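Flagellar regulatory protein C (Vibrio cholerae, PDB 4QHS) probably activates sigma-54-dependent transcription of flagellar genes, using ATP hydrolysis by its heptameric AAA+ domain to remodel the polymerase holoenzyme. Local coordinates at residues Tyr228-Pro231 with Arg235-Asp238. Numbering follows the deposited sequence.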
ATOM      1  N   TYR A 228      -2.050 -48.206  19.335  1.00 54.57           N
ATOM      2  CA  TYR A 228      -2.181 -46.782  19.356  1.00 52.16           C
ATOM      3  C   TYR A 228      -2.218 -46.373  17.924  1.00 59.30           C
ATOM      4  O   TYR A 228      -1.454 -46.878  17.138  1.00 64.66           O
ATOM      5  CB  TYR A 228      -0.983 -46.185  20.051  1.00 45.40           C
ATOM      6  CG  TYR A 228      -0.940 -44.695  20.054  1.00 42.95           C
ATOM      7  CD1 TYR A 228      -1.919 -43.971  20.652  1.00 44.51           C
ATOM      8  CD2 TYR A 228       0.094 -44.019  19.470  1.00 40.66           C
ATOM      9  CE1 TYR A 228      -1.884 -42.625  20.662  1.00 50.59           C
ATOM     10  CE2 TYR A 228       0.135 -42.667  19.479  1.00 50.02           C
ATOM     11  CZ  TYR A 228      -0.856 -41.972  20.077  1.00 44.43           C
ATOM     12  OH  TYR A 228      -0.833 -40.633  20.099  1.00 50.94           O
ATOM     13  N   PRO A 229      -3.118 -45.475  17.572  1.00 61.22           N
ATOM     14  CA  PRO A 229      -3.311 -45.108  16.171  1.00 54.21           C
ATOM     15  C   PRO A 229      -2.187 -44.317  15.516  1.00 53.76           C
ATOM     16  O   PRO A 229      -2.219 -44.136  14.328  1.00 53.68           O
ATOM     17  CB  PRO A 229      -4.592 -44.303  16.201  1.00 53.91           C
ATOM     18  CG  PRO A 229      -4.781 -43.945  17.534  1.00 61.25           C
ATOM     19  CD  PRO A 229      -4.183 -44.938  18.406  1.00 63.93           C
ATOM     20  N   TRP A 230      -1.204 -43.878  16.276  1.00 47.37           N
ATOM     21  CA  TRP A 230      -0.051 -43.158  15.749  1.00 41.89           C
ATOM     22  C   TRP A 230      -0.328 -41.975  14.844  1.00 51.74           C
ATOM     23  O   TRP A 230       0.127 -41.922  13.746  1.00 61.44           O
ATOM     24  CB  TRP A 230       0.935 -44.102  15.112  1.00 40.77           C
ATOM     25  CG  TRP A 230       1.431 -45.020  16.089  1.00 53.64           C
ATOM     26  CD1 TRP A 230       1.111 -46.308  16.210  1.00 52.70           C
ATOM     27  CD2 TRP A 230       2.314 -44.725  17.155  1.00 50.04           C
ATOM     28  NE1 TRP A 230       1.737 -46.851  17.266  1.00 54.24           N
ATOM     29  CE2 TRP A 230       2.491 -45.897  17.872  1.00 50.47           C
ATOM     30  CE3 TRP A 230       2.975 -43.582  17.568  1.00 50.76           C
ATOM     31  CZ2 TRP A 230       3.297 -45.969  18.964  1.00 45.99           C
ATOM     32  CZ3 TRP A 230       3.757 -43.647  18.640  1.00 53.61           C
ATOM     33  CH2 TRP A 230       3.929 -44.831  19.335  1.00 54.70           C
ATOM     34  N   PRO A 231      -1.053 -41.006  15.347  1.00 51.04           N
ATOM     35  CA  PRO A 231      -1.315 -39.787  14.608  1.00 53.62           C
ATOM     36  C   PRO A 231      -0.067 -39.147  14.037  1.00 55.49           C
ATOM     37  O   PRO A 231      -0.139 -38.574  12.986  1.00 53.28           O
ATOM     38  CB  PRO A 231      -1.936 -38.881  15.656  1.00 53.02           C
ATOM     39  CG  PRO A 231      -1.856 -39.593  16.912  1.00 52.49           C
ATOM     40  CD  PRO A 231      -1.720 -41.001  16.639  1.00 42.69           C
ATOM     41  N   ARG A 235       7.635 -40.342  13.464  1.00 47.92           N
ATOM     42  CA  ARG A 235       8.258 -39.342  14.290  1.00 53.08           C
ATOM     43  C   ARG A 235       7.746 -39.397  15.687  1.00 48.02           C
ATOM     44  O   ARG A 235       8.450 -39.107  16.602  1.00 45.05           O
ATOM     45  CB  ARG A 235       8.018 -37.950  13.730  1.00 53.43           C
ATOM     46  CG  ARG A 235       8.804 -37.656  12.512  1.00 59.46           C
ATOM     47  CD  ARG A 235       9.026 -36.205  12.359  1.00 57.20           C
ATOM     48  NE  ARG A 235       7.837 -35.538  11.911  1.00 63.58           N
ATOM     49  CZ  ARG A 235       7.746 -34.869  10.778  1.00 70.56           C
ATOM     50  NH1 ARG A 235       8.770 -34.788   9.966  1.00 63.68           N
ATOM     51  NH2 ARG A 235       6.623 -34.290  10.462  1.00 75.26           N
ATOM     52  N   GLU A 236       6.485 -39.750  15.824  1.00 48.80           N
ATOM     53  CA  GLU A 236       5.873 -39.864  17.115  1.00 41.71           C
ATOM     54  C   GLU A 236       6.447 -41.079  17.776  1.00 39.20           C
ATOM     55  O   GLU A 236       6.725 -41.058  18.931  1.00 53.84           O
ATOM     56  CB  GLU A 236       4.365 -39.970  16.999  1.00 38.13           C
ATOM     57  CG  GLU A 236       3.657 -40.017  18.305  1.00 53.14           C
ATOM     58  CD  GLU A 236       2.154 -39.964  18.183  1.00 61.63           C
ATOM     59  OE1 GLU A 236       1.605 -40.317  17.153  1.00 55.02           O
ATOM     60  OE2 GLU A 236       1.497 -39.568  19.129  1.00 63.84           O
ATOM     61  N   LEU A 237       6.650 -42.131  17.016  1.00 46.12           N
ATOM     62  CA  LEU A 237       7.140 -43.374  17.565  1.00 50.33           C
ATOM     63  C   LEU A 237       8.538 -43.170  18.057  1.00 46.64           C
ATOM     64  O   LEU A 237       8.889 -43.614  19.117  1.00 41.68           O
ATOM     65  CB  LEU A 237       7.089 -44.488  16.537  1.00 41.20           C
ATOM     66  CG  LEU A 237       7.712 -45.814  16.924  1.00 48.78           C
ATOM     67  CD1 LEU A 237       6.968 -46.388  18.072  1.00 55.44           C
ATOM     68  CD2 LEU A 237       7.659 -46.761  15.796  1.00 47.46           C
ATOM     69  N   ASP A 238       9.317 -42.463  17.278  1.00 37.06           N
ATOM     70  CA  ASP A 238      10.657 -42.165  17.664  1.00 52.64           C
ATOM     71  C   ASP A 238      10.631 -41.466  18.991  1.00 52.92           C
ATOM     72  O   ASP A 238      11.383 -41.792  19.861  1.00 56.37           O
ATOM     73  CB  ASP A 238      11.344 -41.309  16.629  1.00 51.75           C
ATOM     74  CG  ASP A 238      12.771 -41.678  16.443  1.00 65.26           C
ATOM     75  OD1 ASP A 238      13.515 -41.677  17.418  1.00 73.02           O
ATOM     76  OD2 ASP A 238      13.171 -41.971  15.318  1.00 70.73           O
TER
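The six-membered ring of Trp230 overlaps Glu236 and Leu237 near the start of helix 233-247, in the helical lid of the AAA+ module. The sequence from Trp230 to Leu237 is the WPGNVREL signature of sigma-54 activators, whose arginine is regarded in relatives as the sensor II residue that reads the bound nucleotide. Leu237 leans on Trp230 with its CB over one face, near the rim, and its CD1 reaches CH2 of the indole at 3.6 Å. Glu236 CB lies at the indole edge, and Glu236 CG is 3.6 Å from Trp230 CZ3. On the opposite indole face sits the Tyr228 ring, its CD2 over the centre, so the tryptophan is held between the loop tyrosine and the helix leucine. Trp230 NE1 is satisfied by the carbonyl of Leu225 at the end of the preceding helix, while Ile195 and Leu188 add to the packing around the indole.

With CG anti to the backbone N (chi1 -177°) and the chain extended beyond it, Glu236 stretches back from the helix to the loop. Its two carboxylate oxygens divide the work: OE1 accepts a hydrogen bond from the backbone N of Gly232, which ties the helix residue back to the backbone just before the helix, and OE2 holds the hydroxyl end of Tyr228. Around the same turn, Arg235 forms a salt bridge with Glu172 of a neighbouring subunit, and Tyr176 of that subunit packs on Glu236, placing the signature at a heptamer interface. Glu236 OE1 also lies against Pro231, 3.4 Å from CD of its ring. In the bond to the tyrosine, Tyr228 OH donates to Glu236 OE2 at 2.7 Å from the syn side, 32° out of the carboxylate plane.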